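Local coordinates for UPF0147 protein MMP1188 (Methanococcus maripaludis S2, PDB 2QZG) that is of unknown function but belongs to the UPF0147 family and folds as a small, all-alpha bundle of four helices, at residues D41-A46 / Q63-I68. Numbering follows the deposited sequence.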
ATOM      1  N   ASP C  41       5.338  14.693  -7.382  1.00 45.54           N
ATOM      2  CA  ASP C  41       6.689  15.169  -7.103  1.00 45.99           C
ATOM      3  C   ASP C  41       6.686  16.070  -5.874  1.00 45.51           C
ATOM      4  O   ASP C  41       7.571  15.986  -5.013  1.00 45.36           O
ATOM      5  CB  ASP C  41       7.289  15.850  -8.322  1.00 45.92           C
ATOM      6  CG  ASP C  41       8.770  15.610  -8.414  1.00 48.49           C
ATOM      7  OD1 ASP C  41       9.203  14.530  -7.942  1.00 50.80           O
ATOM      8  OD2 ASP C  41       9.503  16.491  -8.917  1.00 48.46           O
ATOM      9  N   ASN C  42       5.637  16.875  -5.770  1.00 45.11           N
ATOM     10  CA  ASN C  42       5.408  17.709  -4.599  1.00 44.97           C
ATOM     11  C   ASN C  42       5.320  16.892  -3.314  1.00 44.24           C
ATOM     12  O   ASN C  42       5.910  17.246  -2.278  1.00 42.57           O
ATOM     13  CB  ASN C  42       4.150  18.542  -4.816  1.00 45.39           C
ATOM     14  CG  ASN C  42       4.327  19.583  -5.916  1.00 46.12           C
ATOM     15  OD1 ASN C  42       5.451  19.884  -6.323  1.00 46.64           O
ATOM     16  ND2 ASN C  42       3.222  20.131  -6.399  1.00 44.85           N
ATOM     17  N   ALA C  43       4.592  15.782  -3.391  1.00 44.61           N
ATOM     18  CA  ALA C  43       4.435  14.874  -2.254  1.00 44.49           C
ATOM     19  C   ALA C  43       5.778  14.246  -1.884  1.00 45.08           C
ATOM     20  O   ALA C  43       6.149  14.163  -0.698  1.00 45.69           O
ATOM     21  CB  ALA C  43       3.427  13.796  -2.598  1.00 44.38           C
ATOM     22  N   LYS C  44       6.518  13.826  -2.908  1.00 44.69           N
ATOM     23  CA  LYS C  44       7.825  13.221  -2.716  1.00 45.36           C
ATOM     24  C   LYS C  44       8.820  14.180  -2.040  1.00 45.54           C
ATOM     25  O   LYS C  44       9.549  13.779  -1.127  1.00 45.72           O
ATOM     26  CB  LYS C  44       8.351  12.701  -4.057  1.00 45.64           C
ATOM     27  CG  LYS C  44       9.598  11.855  -3.932  1.00 48.03           C
ATOM     28  CD  LYS C  44      10.156  11.462  -5.298  1.00 51.65           C
ATOM     29  CE  LYS C  44      11.666  11.547  -5.262  1.00 52.89           C
ATOM     30  NZ  LYS C  44      12.362  11.205  -6.539  1.00 55.60           N
ATOM     31  N   ASN C  45       8.850  15.441  -2.480  1.00 45.08           N
ATOM     32  CA  ASN C  45       9.722  16.426  -1.853  1.00 45.54           C
ATOM     33  C   ASN C  45       9.271  16.826  -0.449  1.00 45.09           C
ATOM     34  O   ASN C  45      10.096  17.167   0.377  1.00 44.92           O
ATOM     35  CB  ASN C  45       9.877  17.667  -2.741  1.00 45.45           C
ATOM     36  CG  ASN C  45      10.603  17.364  -4.034  1.00 46.71           C
ATOM     37  OD1 ASN C  45      11.593  16.646  -4.046  1.00 48.06           O
ATOM     38  ND2 ASN C  45      10.113  17.919  -5.127  1.00 47.14           N
ATOM     39  N   ALA C  46       7.965  16.804  -0.203  1.00 45.39           N
ATOM     40  CA  ALA C  46       7.410  17.022   1.146  1.00 46.33           C
ATOM     41  C   ALA C  46       7.991  16.051   2.181  1.00 47.04           C
ATOM     42  O   ALA C  46       8.216  16.428   3.330  1.00 47.04           O
ATOM     43  CB  ALA C  46       5.878  16.925   1.120  1.00 45.61           C
ATOM     44  N   GLN C  63      -1.572  15.176   1.855  1.00 45.37           N
ATOM     45  CA  GLN C  63      -2.398  16.319   1.479  1.00 46.43           C
ATOM     46  C   GLN C  63      -2.277  16.637  -0.003  1.00 46.33           C
ATOM     47  O   GLN C  63      -3.287  16.825  -0.668  1.00 46.78           O
ATOM     48  CB  GLN C  63      -2.039  17.554   2.307  1.00 46.62           C
ATOM     49  CG  GLN C  63      -3.049  18.671   2.218  1.00 48.52           C
ATOM     50  CD  GLN C  63      -4.091  18.605   3.319  1.00 53.23           C
ATOM     51  OE1 GLN C  63      -3.805  18.937   4.480  1.00 55.59           O
ATOM     52  NE2 GLN C  63      -5.316  18.210   2.964  1.00 53.02           N
ATOM     53  N   TYR C  64      -1.047  16.697  -0.513  1.00 46.35           N
ATOM     54  CA  TYR C  64      -0.814  16.875  -1.957  1.00 46.29           C
ATOM     55  C   TYR C  64      -1.586  15.859  -2.795  1.00 46.29           C
ATOM     56  O   TYR C  64      -2.193  16.204  -3.794  1.00 46.02           O
ATOM     57  CB  TYR C  64       0.678  16.777  -2.307  1.00 45.69           C
ATOM     58  CG  TYR C  64       1.452  18.056  -2.090  1.00 46.24           C
ATOM     59  CD1 TYR C  64       1.197  19.195  -2.868  1.00 45.83           C
ATOM     60  CD2 TYR C  64       2.439  18.138  -1.108  1.00 45.20           C
ATOM     61  CE1 TYR C  64       1.918  20.390  -2.668  1.00 46.41           C
ATOM     62  CE2 TYR C  64       3.161  19.330  -0.897  1.00 46.04           C
ATOM     63  CZ  TYR C  64       2.894  20.445  -1.680  1.00 45.71           C
ATOM     64  OH  TYR C  64       3.605  21.616  -1.471  1.00 48.52           O
ATOM     65  N   LEU C  65      -1.558  14.607  -2.359  1.00 46.74           N
ATOM     66  CA  LEU C  65      -2.183  13.512  -3.093  1.00 47.27           C
ATOM     67  C   LEU C  65      -3.695  13.523  -2.955  1.00 47.92           C
ATOM     68  O   LEU C  65      -4.407  13.270  -3.933  1.00 48.75           O
ATOM     69  CB  LEU C  65      -1.594  12.167  -2.639  1.00 46.72           C
ATOM     70  CG  LEU C  65      -0.118  11.991  -3.020  1.00 46.86           C
ATOM     71  CD1 LEU C  65       0.453  10.739  -2.361  1.00 47.93           C
ATOM     72  CD2 LEU C  65       0.088  11.969  -4.552  1.00 45.61           C
ATOM     73  N   ASP C  66      -4.188  13.836  -1.755  1.00 48.42           N
ATOM     74  CA  ASP C  66      -5.645  13.939  -1.521  1.00 48.96           C
ATOM     75  C   ASP C  66      -6.258  15.096  -2.296  1.00 48.66           C
ATOM     76  O   ASP C  66      -7.364  14.981  -2.800  1.00 48.74           O
ATOM     77  CB  ASP C  66      -5.966  14.112  -0.036  1.00 49.10           C
ATOM     78  CG  ASP C  66      -5.923  12.812   0.735  1.00 50.91           C
ATOM     79  OD1 ASP C  66      -5.664  11.736   0.144  1.00 53.33           O
ATOM     80  OD2 ASP C  66      -6.162  12.863   1.960  1.00 53.96           O
ATOM     81  N   ASP C  67      -5.536  16.213  -2.380  1.00 48.55           N
ATOM     82  CA  ASP C  67      -5.996  17.379  -3.138  1.00 48.48           C
ATOM     83  C   ASP C  67      -6.123  17.073  -4.628  1.00 47.91           C
ATOM     84  O   ASP C  67      -7.016  17.583  -5.297  1.00 48.13           O
ATOM     85  CB  ASP C  67      -5.038  18.570  -2.950  1.00 48.72           C
ATOM     86  CG  ASP C  67      -5.111  19.187  -1.551  1.00 49.98           C
ATOM     87  OD1 ASP C  67      -5.722  18.580  -0.619  1.00 49.77           O
ATOM     88  OD2 ASP C  67      -4.533  20.290  -1.393  1.00 48.34           O
ATOM     89  N   ILE C  68      -5.213  16.257  -5.146  1.00 47.42           N
ATOM     90  CA  ILE C  68      -5.178  15.947  -6.577  1.00 47.29           C
ATOM     91  C   ILE C  68      -6.101  14.774  -6.925  1.00 47.60           C
ATOM     92  O   ILE C  68      -6.371  14.510  -8.094  1.00 47.55           O
ATOM     93  CB  ILE C  68      -3.717  15.709  -7.075  1.00 46.92           C
ATOM     94  CG1 ILE C  68      -3.561  16.139  -8.535  1.00 46.46           C
ATOM     95  CG2 ILE C  68      -3.257  14.265  -6.838  1.00 47.10           C
ATOM     96  CD1 ILE C  68      -3.345  17.635  -8.727  1.00 44.66           C
TER
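Two consecutive helices of the four-helix fold, 34-46 and 54-68, pack antiparallel here through a tyrosine ring laid against the backbone, Asn42 and two alanines of its partner. In the C-terminal halves of both, the axes of 41-46 and 63-68 run at 163° and approach to 8.9 Å. Ala43 and Tyr64 lie level, their CA atoms 5.6 Å apart. Tyr64 does most of the touching. Its CG stands anti to the carbonyl carbon, which sends the ring across to helix 34-46, where one face receives the CB of Asn42. That CB sits 3.6 Å from the Tyr64 ring centroid and 13° off the normal, a well-centred CH-pi contact. The two side chains cross at about a right angle, and the Asn42 amide plane is tilted 51° from the ring, so the aliphatic carbon rather than a stacked amide makes the contact. Tyr64 CE2 also lies 3.7 Å from the backbone Asn42 O. One turn on, the methyl of Ala46 meets the edge of the ring, CB to Tyr64 CE2 at 4.2 Å. Deeper in, Ala43 CB lies 4.0 Å from Leu65 CG and 4.1 Å from Tyr64 CB, so this single methyl touches both neighbouring side chains. Van der Waals and CH-pi contact, not hydrogen bonds, holds the join, with Tyr64 on its exposed flank and Leu65 on its buried one. Leu65 reaches on to Leu23 of helix 12-27 and to Ile82, Ile85 and Val86 of helix 76-90, tying the pair into the core of the bundle, while Lys44 makes a salt bridge to Glu24 of helix 12-27.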